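Local coordinates for protein alpha-fucosidase (Bifidobacterium bifidum, PDB 2EAB) that probably hydrolyses 1,2-alpha-L-fucosidic linkages, as the calcium-binding catalytic part of a longer glycoside hydrolase of family 95, at residues 327-331 / 380-384; 330-334 / 435-440; 454-458 / 491-495. Residues are numbered along the deposited sequence.

Contact 1 of 3, residues 327-331 / 380-384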
loop_
_atom_site.group_PDB
_atom_site.type_symbol
_atom_site.label_atom_id
_atom_site.label_comp_id
_atom_site.label_asym_id
_atom_site.label_seq_id
_atom_site.Cartn_x
_atom_site.Cartn_y
_atom_site.Cartn_z
ATOM N N HIS A 327 -18.936 -1.299 -6.098
ATOM C CA HIS A 327 -17.751 -0.535 -6.447
ATOM C C HIS A 327 -17.956 0.951 -6.182
ATOM O O HIS A 327 -17.123 1.602 -5.539
ATOM C CB HIS A 327 -17.391 -0.740 -7.916
ATOM C CG HIS A 327 -16.179 0.024 -8.335
ATOM N ND1 HIS A 327 -16.235 1.306 -8.839
ATOM C CD2 HIS A 327 -14.867 -0.302 -8.280
ATOM C CE1 HIS A 327 -15.008 1.729 -9.088
ATOM N NE2 HIS A 327 -14.161 0.772 -8.760
ATOM N N SER A 328 -19.066 1.485 -6.689
ATOM C CA SER A 328 -19.334 2.918 -6.570
ATOM C C SER A 328 -19.594 3.363 -5.130
ATOM O O SER A 328 -19.304 4.506 -4.782
ATOM C CB SER A 328 -20.473 3.359 -7.500
ATOM O OG SER A 328 -21.712 2.806 -7.102
ATOM N N ALA A 329 -20.124 2.468 -4.299
ATOM C CA ALA A 329 -20.342 2.779 -2.885
ATOM C C ALA A 329 -19.044 3.224 -2.215
ATOM O O ALA A 329 -19.054 4.139 -1.384
ATOM C CB ALA A 329 -20.937 1.593 -2.153
ATOM N N ILE A 330 -17.933 2.586 -2.579
ATOM C CA ILE A 330 -16.627 2.978 -2.055
ATOM C C ILE A 330 -16.024 4.118 -2.876
ATOM O O ILE A 330 -15.546 5.110 -2.323
ATOM C CB ILE A 330 -15.632 1.792 -2.025
ATOM C CG1 ILE A 330 -16.204 0.625 -1.213
ATOM C CG2 ILE A 330 -14.283 2.243 -1.459
ATOM C CD1 ILE A 330 -15.539 -0.713 -1.502
ATOM N N TYR A 331 -16.042 3.973 -4.199
ATOM C CA TYR A 331 -15.372 4.935 -5.062
ATOM C C TYR A 331 -15.938 6.346 -4.916
ATOM O O TYR A 331 -15.189 7.315 -4.896
ATOM C CB TYR A 331 -15.415 4.488 -6.528
ATOM C CG TYR A 331 -14.646 5.410 -7.443
ATOM C CD1 TYR A 331 -13.269 5.250 -7.637
ATOM C CD2 TYR A 331 -15.287 6.464 -8.095
ATOM C CE1 TYR A 331 -12.559 6.106 -8.459
ATOM C CE2 TYR A 331 -14.586 7.325 -8.923
ATOM C CZ TYR A 331 -13.221 7.141 -9.106
ATOM O OH TYR A 331 -12.502 7.985 -9.919
ATOM N N ARG A 380 -7.144 5.411 -5.431
ATOM C CA ARG A 380 -8.317 4.900 -4.741
ATOM C C ARG A 380 -8.885 3.702 -5.500
ATOM O O ARG A 380 -9.124 2.650 -4.915
ATOM C CB ARG A 380 -9.367 6.000 -4.557
ATOM C CG ARG A 380 -8.885 7.147 -3.671
ATOM C CD ARG A 380 -9.990 8.124 -3.299
ATOM N NE ARG A 380 -10.951 7.546 -2.367
ATOM C CZ ARG A 380 -12.153 7.089 -2.707
ATOM N NH1 ARG A 380 -12.566 7.130 -3.972
ATOM N NH2 ARG A 380 -12.953 6.600 -1.776
ATOM N N TYR A 381 -9.073 3.867 -6.808
ATOM C CA TYR A 381 -9.542 2.791 -7.675
ATOM C C TYR A 381 -8.721 1.508 -7.498
ATOM O O TYR A 381 -9.279 0.418 -7.364
ATOM C CB TYR A 381 -9.509 3.252 -9.141
ATOM C CG TYR A 381 -9.802 2.134 -10.104
ATOM C CD1 TYR A 381 -11.109 1.797 -10.429
ATOM C CD2 TYR A 381 -8.767 1.382 -10.662
ATOM C CE1 TYR A 381 -11.381 0.750 -11.299
ATOM C CE2 TYR A 381 -9.026 0.332 -11.527
ATOM C CZ TYR A 381 -10.334 0.023 -11.841
ATOM O OH TYR A 381 -10.593 -1.020 -12.695
ATOM N N LEU A 382 -7.397 1.655 -7.493
ATOM C CA LEU A 382 -6.492 0.509 -7.442
ATOM C C LEU A 382 -6.556 -0.204 -6.100
ATOM O O LEU A 382 -6.294 -1.408 -6.031
ATOM C CB LEU A 382 -5.056 0.916 -7.778
ATOM C CG LEU A 382 -4.806 1.319 -9.236
ATOM C CD1 LEU A 382 -3.431 1.949 -9.358
ATOM C CD2 LEU A 382 -4.954 0.128 -10.199
ATOM N N THR A 383 -6.911 0.533 -5.043
ATOM C CA THR A 383 -7.151 -0.084 -3.741
ATOM C C THR A 383 -8.380 -0.992 -3.814
ATOM O O THR A 383 -8.339 -2.143 -3.379
ATOM C CB THR A 383 -7.354 0.965 -2.623
ATOM O OG1 THR A 383 -6.255 1.881 -2.594
ATOM C CG2 THR A 383 -7.454 0.287 -1.268
ATOM N N ILE A 384 -9.472 -0.468 -4.369
ATOM C CA ILE A 384 -10.692 -1.254 -4.541
ATOM C C ILE A 384 -10.427 -2.517 -5.372
ATOM O O ILE A 384 -10.920 -3.592 -5.045
ATOM C CB ILE A 384 -11.828 -0.411 -5.176
ATOM C CG1 ILE A 384 -12.099 0.846 -4.338
ATOM C CG2 ILE A 384 -13.098 -1.250 -5.347
ATOM C CD1 ILE A 384 -12.975 1.875 -5.037
#
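The guanidinium of R380 closes off the end of helix 316-331. Its NH2 donates to the carbonyl of I330 (NH2 to O 3.0 Å, 166° at the hydrogen) and its NH1 to that of Y331 (NH1 to O 2.8 Å). Both oxygens lie near the guanidinium plane and belong to the last turn of the helix; the arginine adds donors from the side, I330 O also accepting the amide of R333. The same guanidinium uses NE for A435 O, so it joins three pieces of chain. Its CZ is also 5.9 Å from the centre of the Y331 ring, at most a weak cation-pi attraction.

The short segments 327-331 and 380-384, on helices 316-331 and 365-386, run at 139° with their axes 10.4 Å apart at closest approach. Both lie in the helical region of the family 95 catalytic part, helix 365-386 probably in its (alpha/alpha)6 barrel, and here they also lean on the N-terminal beta region: Y331 OH is hydrogen-bonded to D18 OD2, Y381 OH to P53 O, and H327 ND1 weakly to S163 O.

I384 gives up the most surface. Its CD1 is 3.8 Å from I330 CG2 and 3.9 Å from Y331 CB, while its CG2 sits 3.6 Å from H327 CD2. One turn back, Y381 meets H327 rim to rim (ring centres 5.7 Å apart, planes at 61°, H327 NE2 to Y381 CD1 3.6 Å), and Y331 CE1 rests 4.2 Å from Y381 CB. Two residues beyond I384 in sequence comes S386, a calcium ligand; the side chain of I384 is about 11 Å from the ion.

Contact 2 of 3, residues 330-334 / 435-440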
loop_
_atom_site.group_PDB
_atom_site.type_symbol
_atom_site.label_atom_id
_atom_site.label_comp_id
_atom_site.label_asym_id
_atom_site.label_seq_id
_atom_site.Cartn_x
_atom_site.Cartn_y
_atom_site.Cartn_z
ATOM N N ILE A 330 -17.933 2.586 -2.579
ATOM C CA ILE A 330 -16.627 2.978 -2.055
ATOM C C ILE A 330 -16.024 4.118 -2.876
ATOM O O ILE A 330 -15.546 5.110 -2.323
ATOM C CB ILE A 330 -15.632 1.792 -2.025
ATOM C CG1 ILE A 330 -16.204 0.625 -1.213
ATOM C CG2 ILE A 330 -14.283 2.243 -1.459
ATOM C CD1 ILE A 330 -15.539 -0.713 -1.502
ATOM N N TYR A 331 -16.042 3.973 -4.199
ATOM C CA TYR A 331 -15.372 4.935 -5.062
ATOM C C TYR A 331 -15.938 6.346 -4.916
ATOM O O TYR A 331 -15.189 7.315 -4.896
ATOM C CB TYR A 331 -15.415 4.488 -6.528
ATOM C CG TYR A 331 -14.646 5.410 -7.443
ATOM C CD1 TYR A 331 -13.269 5.250 -7.637
ATOM C CD2 TYR A 331 -15.287 6.464 -8.095
ATOM C CE1 TYR A 331 -12.559 6.106 -8.459
ATOM C CE2 TYR A 331 -14.586 7.325 -8.923
ATOM C CZ TYR A 331 -13.221 7.141 -9.106
ATOM O OH TYR A 331 -12.502 7.985 -9.919
ATOM N N ASP A 332 -17.261 6.455 -4.819
ATOM C CA ASP A 332 -17.896 7.772 -4.811
ATOM C C ASP A 332 -17.873 8.488 -3.454
ATOM O O ASP A 332 -18.412 9.589 -3.331
ATOM C CB ASP A 332 -19.315 7.700 -5.397
ATOM C CG ASP A 332 -19.314 7.531 -6.913
ATOM O OD1 ASP A 332 -18.347 7.973 -7.572
ATOM O OD2 ASP A 332 -20.298 6.971 -7.445
ATOM N N ARG A 333 -17.221 7.894 -2.453
ATOM C CA ARG A 333 -17.117 8.523 -1.129
ATOM C C ARG A 333 -16.322 9.822 -1.159
ATOM O O ARG A 333 -16.572 10.721 -0.355
ATOM C CB ARG A 333 -16.476 7.571 -0.124
ATOM C CG ARG A 333 -17.333 6.385 0.245
ATOM C CD ARG A 333 -16.534 5.425 1.084
ATOM N NE ARG A 333 -17.297 4.238 1.447
ATOM C CZ ARG A 333 -16.807 3.228 2.160
ATOM N NH1 ARG A 333 -15.552 3.257 2.593
ATOM N NH2 ARG A 333 -17.573 2.184 2.445
ATOM N N VAL A 334 -15.362 9.907 -2.076
ATOM C CA VAL A 334 -14.494 11.064 -2.192
ATOM C C VAL A 334 -14.735 11.746 -3.530
ATOM O O VAL A 334 -14.784 11.093 -4.573
ATOM C CB VAL A 334 -12.993 10.672 -2.051
ATOM C CG1 VAL A 334 -12.079 11.858 -2.354
ATOM C CG2 VAL A 334 -12.711 10.138 -0.656
ATOM N N ALA A 435 -8.378 8.546 2.586
ATOM C CA ALA A 435 -9.201 8.572 1.380
ATOM C C ALA A 435 -10.480 7.734 1.501
ATOM O O ALA A 435 -11.086 7.371 0.491
ATOM C CB ALA A 435 -8.383 8.170 0.150
ATOM N N ASN A 436 -10.901 7.460 2.736
ATOM C CA ASN A 436 -12.226 6.884 3.014
ATOM C C ASN A 436 -12.422 5.485 2.414
ATOM O O ASN A 436 -13.423 5.208 1.747
ATOM C CB ASN A 436 -13.335 7.849 2.562
ATOM C CG ASN A 436 -14.601 7.734 3.394
ATOM O OD1 ASN A 436 -14.856 6.725 4.052
ATOM N ND2 ASN A 436 -15.409 8.789 3.360
ATOM N N MET A 437 -11.453 4.611 2.670
ATOM C CA MET A 437 -11.522 3.213 2.244
ATOM C C MET A 437 -11.090 2.307 3.392
ATOM O O MET A 437 -10.476 1.259 3.165
ATOM C CB MET A 437 -10.617 2.976 1.029
ATOM C CG MET A 437 -10.941 3.855 -0.167
ATOM S SD MET A 437 -9.878 3.567 -1.585
ATOM C CE MET A 437 -8.292 4.121 -0.940
ATOM N N GLY A 438 -11.429 2.692 4.623
ATOM C CA GLY A 438 -10.883 2.043 5.818
ATOM C C GLY A 438 -11.103 0.541 5.884
ATOM O O GLY A 438 -10.228 -0.202 6.342
ATOM N N GLU A 439 -12.265 0.080 5.429
ATOM C CA GLU A 439 -12.560 -1.352 5.466
ATOM C C GLU A 439 -11.592 -2.163 4.604
ATOM O O GLU A 439 -11.397 -3.360 4.829
ATOM C CB GLU A 439 -14.008 -1.625 5.054
ATOM C CG GLU A 439 -14.325 -1.320 3.606
ATOM C CD GLU A 439 -14.929 0.050 3.384
ATOM O OE1 GLU A 439 -14.533 1.021 4.068
ATOM O OE2 GLU A 439 -15.818 0.147 2.511
ATOM N N LEU A 440 -10.980 -1.502 3.626
ATOM C CA LEU A 440 -10.090 -2.175 2.689
ATOM C C LEU A 440 -8.709 -2.447 3.288
ATOM O O LEU A 440 -7.881 -3.110 2.664
ATOM C CB LEU A 440 -9.999 -1.403 1.371
ATOM C CG LEU A 440 -11.330 -1.079 0.679
ATOM C CD1 LEU A 440 -11.092 -0.616 -0.744
ATOM C CD2 LEU A 440 -12.293 -2.252 0.689
#
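R333, I330 and N436 bury the most surface here. R333, just past the end of helix 316-331 in a type I turn from Y331 to V334, stretches its fully extended side chain along 435-440. R333 NH1 donates to N436 O (3.0 Å) and, almost linearly, to E439 OE1 (2.9 Å); its NH2 completes the salt bridge with E439 OE2 at 2.7 Å, though that hydrogen bond is weakly angled. I330 supplies the apolar packing, its CG2 3.9 Å from M437 CG and its CD1 4.2 Å from L440 CD2. N436, whose backbone is in the left-handed helical region, brings its CB within 4.0 Å of V334 CG2 and its OD1 within 3.6 Å of R333 CD.

V334 leads into strand 335-337, the edge of the C-terminal antiparallel sheet, and N436 ND2 is hydrogen-bonded to G816 O of the adjoining strand 812-819. Helix 365-386 packs against the same junction, with Y376 and R380 on V334 and T383 on M437.

Contact 3 of 3, residues 454-458 / 491-495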
loop_
_atom_site.group_PDB
_atom_site.type_symbol
_atom_site.label_atom_id
_atom_site.label_comp_id
_atom_site.label_asym_id
_atom_site.label_seq_id
_atom_site.Cartn_x
_atom_site.Cartn_y
_atom_site.Cartn_z
ATOM N N PRO A 454 4.515 -17.614 12.359
ATOM C CA PRO A 454 5.853 -17.827 11.788
ATOM C C PRO A 454 6.907 -16.902 12.404
ATOM O O PRO A 454 8.051 -17.313 12.610
ATOM C CB PRO A 454 5.648 -17.535 10.298
ATOM C CG PRO A 454 4.430 -16.663 10.237
ATOM C CD PRO A 454 3.552 -17.160 11.338
ATOM N N GLY A 455 6.506 -15.680 12.740
ATOM C CA GLY A 455 7.425 -14.700 13.305
ATOM C C GLY A 455 7.936 -15.057 14.686
ATOM O O GLY A 455 9.014 -14.610 15.079
ATOM N N ARG A 456 7.179 -15.861 15.430
ATOM C CA ARG A 456 7.646 -16.352 16.725
ATOM C C ARG A 456 8.828 -17.309 16.554
ATOM O O ARG A 456 9.705 -17.376 17.414
ATOM C CB ARG A 456 6.506 -17.012 17.506
ATOM C CG ARG A 456 5.556 -16.012 18.142
ATOM C CD ARG A 456 4.318 -16.696 18.662
ATOM N NE ARG A 456 3.432 -15.782 19.372
ATOM C CZ ARG A 456 2.235 -16.122 19.840
ATOM N NH1 ARG A 456 1.777 -17.361 19.689
ATOM N NH2 ARG A 456 1.499 -15.227 20.480
ATOM N N VAL A 457 8.852 -18.046 15.443
ATOM C CA VAL A 457 9.990 -18.903 15.114
ATOM C C VAL A 457 11.221 -18.032 14.859
ATOM O O VAL A 457 12.287 -18.280 15.411
ATOM C CB VAL A 457 9.708 -19.807 13.887
ATOM C CG1 VAL A 457 10.884 -20.730 13.609
ATOM C CG2 VAL A 457 8.443 -20.630 14.098
ATOM N N THR A 458 11.060 -16.995 14.044
ATOM C CA THR A 458 12.146 -16.068 13.748
ATOM C C THR A 458 12.646 -15.370 15.013
ATOM O O THR A 458 13.853 -15.225 15.214
ATOM C CB THR A 458 11.688 -15.043 12.704
ATOM O OG1 THR A 458 11.231 -15.750 11.544
ATOM C CG2 THR A 458 12.816 -14.123 12.296
ATOM N N GLY A 491 4.613 -16.935 5.392
ATOM C CA GLY A 491 5.348 -16.750 6.640
ATOM C C GLY A 491 6.862 -16.789 6.488
ATOM O O GLY A 491 7.563 -17.353 7.335
ATOM N N TRP A 492 7.354 -16.177 5.407
ATOM C CA TRP A 492 8.784 -15.992 5.149
ATOM C C TRP A 492 9.262 -14.792 5.973
ATOM O O TRP A 492 9.511 -13.694 5.451
ATOM C CB TRP A 492 8.986 -15.752 3.660
ATOM C CG TRP A 492 10.396 -15.744 3.152
ATOM C CD1 TRP A 492 11.127 -14.653 2.779
ATOM C CD2 TRP A 492 11.222 -16.886 2.895
ATOM N NE1 TRP A 492 12.369 -15.042 2.323
ATOM C CE2 TRP A 492 12.446 -16.407 2.378
ATOM C CE3 TRP A 492 11.048 -18.265 3.062
ATOM C CZ2 TRP A 492 13.485 -17.261 2.017
ATOM C CZ3 TRP A 492 12.081 -19.112 2.696
ATOM C CH2 TRP A 492 13.286 -18.607 2.187
ATOM N N THR A 493 9.381 -15.022 7.277
ATOM C CA THR A 493 9.659 -13.964 8.239
ATOM C C THR A 493 11.133 -13.899 8.609
ATOM O O THR A 493 11.556 -12.978 9.307
ATOM C CB THR A 493 8.798 -14.104 9.514
ATOM O OG1 THR A 493 8.979 -15.407 10.080
ATOM C CG2 THR A 493 7.330 -13.938 9.171
ATOM N N ALA A 494 11.920 -14.859 8.126
ATOM C CA ALA A 494 13.365 -14.799 8.312
ATOM C C ALA A 494 13.947 -13.555 7.656
ATOM O O ALA A 494 13.373 -13.019 6.708
ATOM C CB ALA A 494 14.020 -16.023 7.725
ATOM N N PRO A 495 15.121 -13.118 8.131
ATOM C CA PRO A 495 15.855 -12.112 7.380
ATOM C C PRO A 495 16.406 -12.740 6.097
ATOM O O PRO A 495 16.544 -13.969 6.000
ATOM C CB PRO A 495 16.989 -11.728 8.329
ATOM C CG PRO A 495 17.212 -12.954 9.143
ATOM C CD PRO A 495 15.857 -13.572 9.323
HETATM O O HOH W 1 9.157 -18.140 10.215
#
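A water fills the gap between helix 452-463 and the irregular chain 491-495, and it does much of the joining. It donates to P454 O (2.8 Å) and, weakly, to G491 O (3.4 Å), and it is hydrogen-bonded to T493 OG1 at 2.7 Å. Beside it the hydroxyls of two threonines meet, T493 OG1 lying 2.7 Å from T458 OG1; T493 has one proton and more than one acceptor within reach, so the pattern of donors is not fixed. T458 OG1 is also hydrogen-bonded to N94 OD1.

P454 and T458 are one helical turn apart, so both point at the same partner. The amides of V457 and T458 make only weak bonds to P454 O (3.0 and 3.3 Å from their N atoms), and the water takes up the same carbonyl. Across from it, W492 is the centre of an inverse gamma turn, with T493 N weakly bonded to G491 O at 3.0 Å. W492 has its CA-to-CB bond directed away from 454-458, and its side chain touches Y90 and, on helix 130-133, E132 and Q133.

This is part of the helical catalytic region of family 95, consistent with a connecting segment of its (alpha/alpha)6 barrel laid on a barrel helix. A segment from the N-terminal part of the chain touches it too: A494 shares a backbone hydrogen bond with G92, and N94 lies on A494 and V457.

The backbones come closest at G491, its CA 5.3 Å from P454 CA. G491 has positive phi, and a CB there would stand 2.8 Å from P454 CB, a clash. As it is, P454 CB comes 3.5 Å from G491 O. At the other end T458 CG2 is 4.3 Å from P495 CD.

How the contacts relate
Contacts 1 and 2 are neighbours, their centres about 6 Å apart. They share I330 and Y331 at the end of helix 316-331, and contact 2 reaches further along the chain, to 435-440, than contact 1 does, to 380-384. They also touch directly, M437 CE lying 3.4 Å from T383 OG1. Together they tie one helix end to helix 365-386 and to the loop before helix 442-450, where the N-terminal beta region, the helical catalytic part and the C-terminal sheet converge. Contact 3, on helix 452-463 but in the same family 95 catalytic region, comes later, on the opposite side of the chain's centre, about 33 Å from contact 1 and 32 Å from contact 2 between centres.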